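Local coordinates for cobalt-precorrin-5B C(1)-methyltransferase (Archaeoglobus fulgidus, PDB 1SR8), which probably methylates C-1 of cobalt-precorrin-5B with S-adenosyl-L-methionine, giving cobalt-precorrin-6A in the anaerobic route to adenosylcobalamin, at residues A[89-101]-A[186-198]. Numbering follows the deposited sequence.
Sequences VRKFSGDHEFDVT and TTGFVEPWCKKLV
His96 lies against the backbone of 191-193, with Val190 CG1 also near its CD2, and the packing is close here: CD2 stands 3.2 Å from Glu191 O. Trp193 CB sits over one ring face, 4.2 Å from the centroid, a CH-pi contact. Trp193 O covers the rim of that same face, and Asp99 CB the opposite one. CG anti to the backbone N (chi1 -170°) lays the ring alongside 191-193. ND1 accepts Phe98 N in the ring plane at 2.9 Å, which fixes the ring's rotation. One direct hydrogen bond joins the segments, Glu97 N to Trp193 O, 2.8 Å long and 158° at the hydrogen, the donor lying above the carbonyl plane. Pro192 CB packs 3.7 Å from Asp95 C, while the Asp95 carboxylate turns to Arg39 N. Val190 is aimed at the loop 91-101, its CG1 3.9 Å from Asp99 OD2. That oxygen takes two bonds from the same face of the carboxylate, a salt bridge from Lys91 NZ (2.7 Å) and a bond from Ser93 OG. Replacing Asp99 by alanine is likely to leave Lys91 with Thr101 OG1 but no carboxylate, Ser93 OG without this acceptor, and the Asx turn to Thr101 N undone. On the exposed side the Glu97 carboxylate is loose: OE1 stays 5.0 Å from Lys195 NZ, bridged by a water that it binds weakly. The chemistry implies that 91-101 is joined to the link between strand 189-190 and helix 195-204 mainly by apolar and backbone contacts; the direct salt bridge, Lys91 to Asp99, lies within the loop, and opposite charges meet across the contact only through water.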
loop_
_atom_site.group_PDB
_atom_site.type_symbol
_atom_site.label_atom_id
_atom_site.label_comp_id
_atom_site.label_asym_id
_atom_site.label_seq_id
_atom_site.Cartn_x
_atom_site.Cartn_y
_atom_site.Cartn_z
ATOM N N VAL A 89 13.737 -9.575 5.633
ATOM C CA VAL A 89 12.397 -9.757 5.069
ATOM C C VAL A 89 12.333 -9.195 3.664
ATOM O O VAL A 89 12.787 -8.088 3.412
ATOM C CB VAL A 89 11.322 -9.051 5.921
ATOM C CG1 VAL A 89 9.938 -9.405 5.404
ATOM C CG2 VAL A 89 11.460 -9.449 7.379
ATOM N N ARG A 90 11.759 -9.958 2.747
ATOM C CA ARG A 90 11.663 -9.523 1.364
ATOM C C ARG A 90 10.255 -9.007 1.084
ATOM O O ARG A 90 9.262 -9.627 1.465
ATOM C CB ARG A 90 11.986 -10.702 0.428
ATOM C CG ARG A 90 12.266 -10.337 -1.035
ATOM C CD ARG A 90 12.531 -11.594 -1.892
ATOM N NE ARG A 90 13.755 -12.308 -1.524
ATOM C CZ ARG A 90 14.984 -11.901 -1.829
ATOM N NH1 ARG A 90 15.170 -10.783 -2.514
ATOM N NH2 ARG A 90 16.039 -12.610 -1.442
ATOM N N LYS A 91 10.173 -7.855 0.433
ATOM C CA LYS A 91 8.881 -7.290 0.085
ATOM C C LYS A 91 8.326 -7.999 -1.146
ATOM O O LYS A 91 9.078 -8.336 -2.070
ATOM C CB LYS A 91 9.007 -5.806 -0.249
ATOM C CG LYS A 91 7.834 -5.316 -1.079
ATOM C CD LYS A 91 7.927 -3.869 -1.467
ATOM C CE LYS A 91 6.789 -3.542 -2.422
ATOM N NZ LYS A 91 6.800 -2.134 -2.882
ATOM N N PHE A 92 7.018 -8.234 -1.160
ATOM C CA PHE A 92 6.389 -8.842 -2.327
ATOM C C PHE A 92 5.277 -7.921 -2.786
ATOM O O PHE A 92 4.578 -7.325 -1.965
ATOM C CB PHE A 92 5.867 -10.254 -2.021
ATOM C CG PHE A 92 4.804 -10.321 -0.961
ATOM C CD1 PHE A 92 3.472 -10.069 -1.272
ATOM C CD2 PHE A 92 5.130 -10.708 0.339
ATOM C CE1 PHE A 92 2.472 -10.206 -0.309
ATOM C CE2 PHE A 92 4.141 -10.849 1.313
ATOM C CZ PHE A 92 2.802 -10.599 0.988
ATOM N N SER A 93 5.129 -7.783 -4.099
ATOM C CA SER A 93 4.115 -6.898 -4.662
ATOM C C SER A 93 2.858 -7.586 -5.210
ATOM O O SER A 93 2.060 -6.958 -5.893
ATOM C CB SER A 93 4.753 -6.038 -5.757
ATOM O OG SER A 93 5.893 -5.348 -5.256
ATOM N N GLY A 94 2.669 -8.864 -4.901
ATOM C CA GLY A 94 1.497 -9.561 -5.397
ATOM C C GLY A 94 1.443 -9.547 -6.913
ATOM O O GLY A 94 2.471 -9.706 -7.571
ATOM N N ASP A 95 0.262 -9.341 -7.485
ATOM C CA ASP A 95 0.138 -9.336 -8.937
ATOM C C ASP A 95 0.329 -7.986 -9.618
ATOM O O ASP A 95 -0.132 -7.774 -10.740
ATOM C CB ASP A 95 -1.200 -9.949 -9.345
ATOM C CG ASP A 95 -1.242 -11.440 -9.098
ATOM O OD1 ASP A 95 -0.358 -12.145 -9.628
ATOM O OD2 ASP A 95 -2.145 -11.916 -8.377
ATOM N N HIS A 96 1.015 -7.073 -8.947
ATOM C CA HIS A 96 1.278 -5.767 -9.533
ATOM C C HIS A 96 2.104 -6.025 -10.795
ATOM O O HIS A 96 3.183 -6.604 -10.715
ATOM C CB HIS A 96 2.071 -4.919 -8.542
ATOM C CG HIS A 96 2.201 -3.485 -8.938
ATOM N ND1 HIS A 96 2.857 -3.085 -10.080
ATOM C CD2 HIS A 96 1.765 -2.353 -8.337
ATOM C CE1 HIS A 96 2.821 -1.767 -10.167
ATOM N NE2 HIS A 96 2.163 -1.299 -9.120
ATOM N N GLU A 97 1.605 -5.608 -11.955
ATOM C CA GLU A 97 2.319 -5.843 -13.207
ATOM C C GLU A 97 3.788 -5.454 -13.137
ATOM O O GLU A 97 4.600 -5.983 -13.889
ATOM C CB GLU A 97 1.650 -5.108 -14.364
ATOM C CG GLU A 97 1.863 -3.618 -14.355
ATOM C CD GLU A 97 1.084 -2.931 -15.452
ATOM O OE1 GLU A 97 1.244 -3.324 -16.631
ATOM O OE2 GLU A 97 0.311 -2.001 -15.129
ATOM N N PHE A 98 4.129 -4.514 -12.262
ATOM C CA PHE A 98 5.524 -4.109 -12.089
ATOM C C PHE A 98 5.801 -3.044 -11.031
ATOM O O PHE A 98 5.577 -1.857 -11.244
ATOM C CB PHE A 98 6.151 -3.636 -13.391
ATOM C CG PHE A 98 7.588 -3.238 -13.227
ATOM C CD1 PHE A 98 8.537 -4.180 -12.825
ATOM C CD2 PHE A 98 7.985 -1.910 -13.384
ATOM C CE1 PHE A 98 9.858 -3.805 -12.575
ATOM C CE2 PHE A 98 9.302 -1.519 -13.137
ATOM C CZ PHE A 98 10.241 -2.469 -12.729
ATOM N N ASP A 99 6.325 -3.494 -9.899
ATOM C CA ASP A 99 6.668 -2.629 -8.781
ATOM C C ASP A 99 8.196 -2.691 -8.674
ATOM O O ASP A 99 8.753 -3.732 -8.345
ATOM C CB ASP A 99 6.018 -3.190 -7.521
ATOM C CG ASP A 99 6.284 -2.352 -6.300
ATOM O OD1 ASP A 99 7.208 -1.518 -6.319
ATOM O OD2 ASP A 99 5.568 -2.544 -5.304
ATOM N N VAL A 100 8.870 -1.578 -8.945
ATOM C CA VAL A 100 10.335 -1.549 -8.917
ATOM C C VAL A 100 11.015 -2.073 -7.649
ATOM O O VAL A 100 12.163 -2.510 -7.713
ATOM C CB VAL A 100 10.863 -0.129 -9.214
ATOM C CG1 VAL A 100 10.472 0.818 -8.101
ATOM C CG2 VAL A 100 12.366 -0.162 -9.392
ATOM N N THR A 101 10.324 -2.036 -6.507
ATOM C CA THR A 101 10.908 -2.527 -5.262
ATOM C C THR A 101 10.396 -3.900 -4.859
ATOM O O THR A 101 10.619 -4.348 -3.736
ATOM C CB THR A 101 10.687 -1.556 -4.073
ATOM O OG1 THR A 101 9.288 -1.369 -3.841
ATOM C CG2 THR A 101 11.334 -0.218 -4.354
ATOM N N THR A 186 0.205 3.898 2.535
ATOM C CA THR A 186 -0.957 4.468 3.209
ATOM C C THR A 186 -1.876 3.432 3.841
ATOM O O THR A 186 -2.451 3.694 4.889
ATOM C CB THR A 186 -1.791 5.349 2.252
ATOM O OG1 THR A 186 -1.986 4.657 1.011
ATOM C CG2 THR A 186 -1.088 6.682 2.004
ATOM N N THR A 187 -2.018 2.264 3.218
ATOM C CA THR A 187 -2.887 1.222 3.771
ATOM C C THR A 187 -2.095 0.072 4.375
ATOM O O THR A 187 -2.582 -0.630 5.248
ATOM C CB THR A 187 -3.811 0.616 2.694
ATOM O OG1 THR A 187 -3.015 -0.027 1.690
ATOM C CG2 THR A 187 -4.642 1.684 2.041
ATOM N N GLY A 188 -0.870 -0.108 3.892
ATOM C CA GLY A 188 -0.020 -1.191 4.351
ATOM C C GLY A 188 0.058 -2.259 3.266
ATOM O O GLY A 188 0.895 -3.155 3.315
ATOM N N PHE A 189 -0.813 -2.151 2.268
ATOM C CA PHE A 189 -0.860 -3.130 1.184
ATOM C C PHE A 189 -0.518 -2.503 -0.156
ATOM O O PHE A 189 -0.666 -1.290 -0.341
ATOM C CB PHE A 189 -2.263 -3.744 1.092
ATOM C CG PHE A 189 -2.685 -4.496 2.325
ATOM C CD1 PHE A 189 -2.613 -5.883 2.369
ATOM C CD2 PHE A 189 -3.158 -3.818 3.442
ATOM C CE1 PHE A 189 -3.009 -6.586 3.509
ATOM C CE2 PHE A 189 -3.556 -4.506 4.586
ATOM C CZ PHE A 189 -3.482 -5.894 4.620
ATOM N N VAL A 190 -0.054 -3.340 -1.084
ATOM C CA VAL A 190 0.285 -2.894 -2.429
ATOM C C VAL A 190 -0.854 -3.321 -3.358
ATOM O O VAL A 190 -1.158 -4.505 -3.466
ATOM C CB VAL A 190 1.616 -3.526 -2.913
ATOM C CG1 VAL A 190 1.822 -3.259 -4.394
ATOM C CG2 VAL A 190 2.775 -2.947 -2.136
ATOM N N GLU A 191 -1.501 -2.352 -3.999
ATOM C CA GLU A 191 -2.593 -2.636 -4.923
ATOM C C GLU A 191 -1.954 -3.251 -6.175
ATOM O O GLU A 191 -1.070 -2.638 -6.781
ATOM C CB GLU A 191 -3.328 -1.336 -5.273
ATOM C CG GLU A 191 -4.598 -1.532 -6.090
ATOM C CD GLU A 191 -5.754 -2.132 -5.291
ATOM O OE1 GLU A 191 -5.535 -2.622 -4.163
ATOM O OE2 GLU A 191 -6.896 -2.121 -5.802
ATOM N N PRO A 192 -2.397 -4.465 -6.582
ATOM C CA PRO A 192 -1.873 -5.189 -7.753
ATOM C C PRO A 192 -2.274 -4.643 -9.117
ATOM O O PRO A 192 -2.984 -5.298 -9.887
ATOM C CB PRO A 192 -2.378 -6.604 -7.529
ATOM C CG PRO A 192 -3.724 -6.354 -6.937
ATOM C CD PRO A 192 -3.472 -5.241 -5.936
ATOM N N TRP A 193 -1.779 -3.453 -9.427
ATOM C CA TRP A 193 -2.089 -2.811 -10.689
ATOM C C TRP A 193 -1.636 -3.547 -11.940
ATOM O O TRP A 193 -0.445 -3.736 -12.175
ATOM C CB TRP A 193 -1.531 -1.390 -10.688
ATOM C CG TRP A 193 -2.350 -0.480 -9.820
ATOM C CD1 TRP A 193 -1.912 0.274 -8.766
ATOM C CD2 TRP A 193 -3.764 -0.247 -9.926
ATOM N NE1 TRP A 193 -2.967 0.962 -8.210
ATOM C CE2 TRP A 193 -4.115 0.662 -8.901
ATOM C CE3 TRP A 193 -4.769 -0.719 -10.789
ATOM C CZ2 TRP A 193 -5.433 1.108 -8.714
ATOM C CZ3 TRP A 193 -6.082 -0.275 -10.602
ATOM C CH2 TRP A 193 -6.398 0.630 -9.573
ATOM N N CYS A 194 -2.629 -3.951 -12.729
ATOM C CA CYS A 194 -2.461 -4.648 -14.003
ATOM C C CYS A 194 -3.799 -4.486 -14.742
ATOM O O CYS A 194 -4.735 -3.889 -14.206
ATOM C CB CYS A 194 -2.146 -6.128 -13.769
ATOM S SG CYS A 194 -3.284 -7.001 -12.668
ATOM N N LYS A 195 -3.901 -5.003 -15.961
ATOM C CA LYS A 195 -5.144 -4.870 -16.715
ATOM C C LYS A 195 -6.276 -5.625 -16.042
ATOM O O LYS A 195 -7.392 -5.119 -15.936
ATOM C CB LYS A 195 -4.963 -5.387 -18.143
ATOM C CG LYS A 195 -3.798 -4.746 -18.876
ATOM C CD LYS A 195 -3.619 -5.341 -20.267
ATOM C CE LYS A 195 -2.150 -5.330 -20.676
ATOM N NZ LYS A 195 -1.326 -6.182 -19.758
ATOM N N LYS A 196 -5.986 -6.838 -15.587
ATOM C CA LYS A 196 -6.987 -7.659 -14.924
ATOM C C LYS A 196 -7.632 -6.907 -13.759
ATOM O O LYS A 196 -8.852 -6.948 -13.591
ATOM C CB LYS A 196 -6.349 -8.952 -14.421
ATOM C CG LYS A 196 -7.272 -9.842 -13.581
ATOM C CD LYS A 196 -8.403 -10.452 -14.407
ATOM C CE LYS A 196 -9.209 -11.473 -13.597
ATOM N NZ LYS A 196 -10.260 -12.129 -14.444
ATOM N N LEU A 197 -6.819 -6.226 -12.955
ATOM C CA LEU A 197 -7.350 -5.466 -11.826
ATOM C C LEU A 197 -8.222 -4.313 -12.307
ATOM O O LEU A 197 -9.309 -4.100 -11.782
ATOM C CB LEU A 197 -6.222 -4.902 -10.947
ATOM C CG LEU A 197 -6.675 -4.059 -9.742
ATOM C CD1 LEU A 197 -7.495 -4.925 -8.789
ATOM C CD2 LEU A 197 -5.466 -3.479 -9.024
ATOM N N VAL A 198 -7.744 -3.566 -13.301
ATOM C CA VAL A 198 -8.513 -2.436 -13.818
ATOM C C VAL A 198 -9.886 -2.879 -14.330
ATOM O O VAL A 198 -10.876 -2.185 -14.101
ATOM C CB VAL A 198 -7.762 -1.690 -14.954
ATOM C CG1 VAL A 198 -8.639 -0.591 -15.525
ATOM C CG2 VAL A 198 -6.481 -1.074 -14.420
HETATM O O HOH W 1 -1.105 -5.663 -17.070
#